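Local coordinates for 5-carboxymethyl-2-hydroxymuconate delta-isomerase (Mycobacterium smegmatis, PDB 4PFZ), which probably acts as a metal-binding isomerase or acetylpyruvate hydrolase of the fumarylacetoacetate hydrolase family, at residues M1-R5 with W170-D174. Residue numbers count along the deposited sequence, not the author numbering.
Sequences MRLGR and WIVTD
Strands 2-5 and 170-172 run antiparallel, their axes 157° apart in direction and 4.3 Å from each other at closest approach. Leu3 faces Ile171 as a hydrogen-bonded pair: Leu3 N donates to Ile171 O at 2.6 Å, and Ile171 N to Leu3 O at a very short 2.5 Å. One step along, Arg2 and Val172 form the non-hydrogen-bonded pair, CA to CA 4.5 Å, where Arg2 CA lies 3.2 Å from Ile171 O and Val172 CA 3.4 Å from Met1 O in CA-H...O contacts. Just past the strand end, Thr173 N still donates to Met1 O at 3.2 Å, and Thr173 and Asp174 then turn away, with psi of -24° and 10°. There the chain's amino terminus forms a salt bridge, Met1 N to Asp174 OD2 at 3.3 Å, whose hydrogen bond is weak, while Asp174 OD1 accepts from Thr173 OG1 at 2.9 Å.

On the face shared with Val172, Arg2 (m, t, m) lies over the indole of Trp170 (chi1 p). Its CD sits 3.6 Å from the five-membered ring centroid, a CH-pi contact, and its CZ 4.6 Å from the six-membered one, a cation-pi contact. Gly19 O binds the guanidinium and Ile246 O the indole NE1. On the other face, Leu3 CB meets Ile171 CB at 4.3 Å and Leu3 CD1 reaches Thr173 CG2 at 3.6 Å.

The pairing joins the Rv2993c-like N-terminal region to the FAA hydrolase region through a continuous sheet: strand 2-8 sits between strands 11-18 and 165-172, and the latter pairs in turn with strand 134-145.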
ATOM      1  N   MET B   1     -13.534  21.560  14.363  1.00 52.31           N
ATOM      2  CA  MET B   1     -12.367  21.986  13.604  1.00 43.53           C
ATOM      3  C   MET B   1     -12.219  21.210  12.294  1.00 45.26           C
ATOM      4  O   MET B   1     -12.549  20.024  12.216  1.00 41.01           O
ATOM      5  CB  MET B   1     -11.097  21.831  14.445  1.00 42.22           C
ATOM      6  CG  MET B   1      -9.869  22.490  13.829  1.00 45.37           C
ATOM      7  SD  MET B   1      -8.530  22.721  15.007  1.00 85.60           S
ATOM      8  CE  MET B   1      -9.390  23.615  16.292  1.00 40.65           C
ATOM      9  N   ARG B   2     -11.734  21.908  11.270  1.00 44.06           N
ATOM     10  CA  ARG B   2     -11.420  21.312   9.978  1.00 37.10           C
ATOM     11  C   ARG B   2      -9.931  21.431   9.699  1.00 34.75           C
ATOM     12  O   ARG B   2      -9.384  22.537   9.693  1.00 31.65           O
ATOM     13  CB  ARG B   2     -12.212  21.991   8.861  1.00 28.97           C
ATOM     14  CG  ARG B   2     -13.711  21.818   8.974  1.00 39.09           C
ATOM     15  CD  ARG B   2     -14.417  22.637   7.915  1.00 42.95           C
ATOM     16  NE  ARG B   2     -14.416  24.056   8.243  1.00 46.60           N
ATOM     17  CZ  ARG B   2     -14.842  25.008   7.418  1.00 50.37           C
ATOM     18  NH1 ARG B   2     -15.295  24.686   6.213  1.00 54.61           N
ATOM     19  NH2 ARG B   2     -14.815  26.277   7.792  1.00 44.08           N
ATOM     20  N   LEU B   3      -9.281  20.288   9.468  1.00 32.74           N
ATOM     21  CA  LEU B   3      -7.853  20.248   9.175  1.00 33.74           C
ATOM     22  C   LEU B   3      -7.594  19.854   7.729  1.00 32.18           C
ATOM     23  O   LEU B   3      -8.252  18.957   7.187  1.00 25.53           O
ATOM     24  CB  LEU B   3      -7.138  19.260  10.100  1.00 31.11           C
ATOM     25  CG  LEU B   3      -7.381  19.418  11.598  1.00 31.09           C
ATOM     26  CD1 LEU B   3      -6.657  18.321  12.351  1.00 28.90           C
ATOM     27  CD2 LEU B   3      -6.935  20.795  12.059  1.00 28.40           C
ATOM     28  N   GLY B   4      -6.623  20.510   7.108  1.00 28.41           N
ATOM     29  CA  GLY B   4      -6.252  20.164   5.748  1.00 34.14           C
ATOM     30  C   GLY B   4      -4.922  20.732   5.296  1.00 36.85           C
ATOM     31  O   GLY B   4      -4.209  21.365   6.074  1.00 31.53           O
ATOM     32  N   ARG B   5      -4.587  20.484   4.032  1.00 33.71           N
ATOM     33  CA  ARG B   5      -3.369  21.020   3.430  1.00 30.36           C
ATOM     34  C   ARG B   5      -3.712  21.935   2.274  1.00 32.33           C
ATOM     35  O   ARG B   5      -4.614  21.638   1.471  1.00 23.21           O
ATOM     36  CB  ARG B   5      -2.456  19.905   2.947  1.00 27.42           C
ATOM     37  CG  ARG B   5      -1.918  19.021   4.042  1.00 29.42           C
ATOM     38  CD  ARG B   5      -1.339  17.750   3.462  1.00 28.73           C
ATOM     39  NE  ARG B   5      -0.106  17.972   2.713  1.00 32.60           N
ATOM     40  CZ  ARG B   5       0.009  17.847   1.393  1.00 34.93           C
ATOM     41  NH1 ARG B   5      -1.042  17.513   0.658  1.00 29.66           N
ATOM     42  NH2 ARG B   5       1.180  18.059   0.805  1.00 32.73           N
ATOM     43  N   TRP B 170     -11.147  18.357   3.376  1.00 26.34           N
ATOM     44  CA  TRP B 170     -10.464  18.606   4.633  1.00 25.94           C
ATOM     45  C   TRP B 170     -10.886  17.535   5.625  1.00 26.56           C
ATOM     46  O   TRP B 170     -11.789  16.737   5.345  1.00 21.76           O
ATOM     47  CB  TRP B 170     -10.781  20.000   5.171  1.00 24.60           C
ATOM     48  CG  TRP B 170     -12.242  20.318   5.129  1.00 28.04           C
ATOM     49  CD1 TRP B 170     -13.246  19.622   5.730  1.00 25.19           C
ATOM     50  CD2 TRP B 170     -12.866  21.400   4.425  1.00 28.25           C
ATOM     51  NE1 TRP B 170     -14.461  20.209   5.447  1.00 26.31           N
ATOM     52  CE2 TRP B 170     -14.253  21.301   4.651  1.00 28.58           C
ATOM     53  CE3 TRP B 170     -12.386  22.443   3.625  1.00 38.73           C
ATOM     54  CZ2 TRP B 170     -15.170  22.218   4.116  1.00 36.90           C
ATOM     55  CZ3 TRP B 170     -13.294  23.353   3.094  1.00 39.04           C
ATOM     56  CH2 TRP B 170     -14.669  23.233   3.344  1.00 39.33           C
ATOM     57  N   ILE B 171     -10.225  17.522   6.774  1.00 23.38           N
ATOM     58  CA  ILE B 171     -10.487  16.532   7.801  1.00 24.75           C
ATOM     59  C   ILE B 171     -11.236  17.178   8.955  1.00 29.09           C
ATOM     60  O   ILE B 171     -10.772  18.167   9.514  1.00 25.95           O
ATOM     61  CB  ILE B 171      -9.168  15.906   8.284  1.00 21.54           C
ATOM     62  CG1 ILE B 171      -8.536  15.115   7.139  1.00 21.66           C
ATOM     63  CG2 ILE B 171      -9.399  15.040   9.511  1.00 27.99           C
ATOM     64  CD1 ILE B 171      -7.086  14.756   7.350  1.00 26.02           C
ATOM     65  N   VAL B 172     -12.396  16.627   9.306  1.00 24.73           N
ATOM     66  CA  VAL B 172     -13.184  17.157  10.414  1.00 26.08           C
ATOM     67  C   VAL B 172     -12.989  16.285  11.644  1.00 26.33           C
ATOM     68  O   VAL B 172     -13.263  15.090  11.621  1.00 25.63           O
ATOM     69  CB  VAL B 172     -14.686  17.240  10.057  1.00 26.78           C
ATOM     70  CG1 VAL B 172     -15.470  17.930  11.162  1.00 28.75           C
ATOM     71  CG2 VAL B 172     -14.866  18.006   8.760  1.00 28.48           C
ATOM     72  N   THR B 173     -12.527  16.898  12.728  1.00 27.54           N
ATOM     73  CA  THR B 173     -12.090  16.138  13.893  1.00 29.37           C
ATOM     74  C   THR B 173     -13.207  15.823  14.901  1.00 35.58           C
ATOM     75  O   THR B 173     -13.104  14.852  15.659  1.00 35.03           O
ATOM     76  CB  THR B 173     -10.976  16.890  14.629  1.00 28.66           C
ATOM     77  OG1 THR B 173     -11.487  18.148  15.069  1.00 30.47           O
ATOM     78  CG2 THR B 173      -9.805  17.135  13.697  1.00 42.10           C
ATOM     79  N   ASP B 174     -14.266  16.628  14.911  1.00 30.63           N
ATOM     80  CA  ASP B 174     -15.308  16.483  15.933  1.00 43.00           C
ATOM     81  C   ASP B 174     -16.611  15.905  15.388  1.00 44.51           C
ATOM     82  O   ASP B 174     -17.630  15.905  16.079  1.00 51.82           O
ATOM     83  CB  ASP B 174     -15.612  17.833  16.596  1.00 51.02           C
ATOM     84  CG  ASP B 174     -14.360  18.587  17.006  1.00 56.83           C
ATOM     85  OD1 ASP B 174     -13.320  17.937  17.265  1.00 57.09           O
ATOM     86  OD2 ASP B 174     -14.424  19.838  17.070  1.00 57.61           O
TER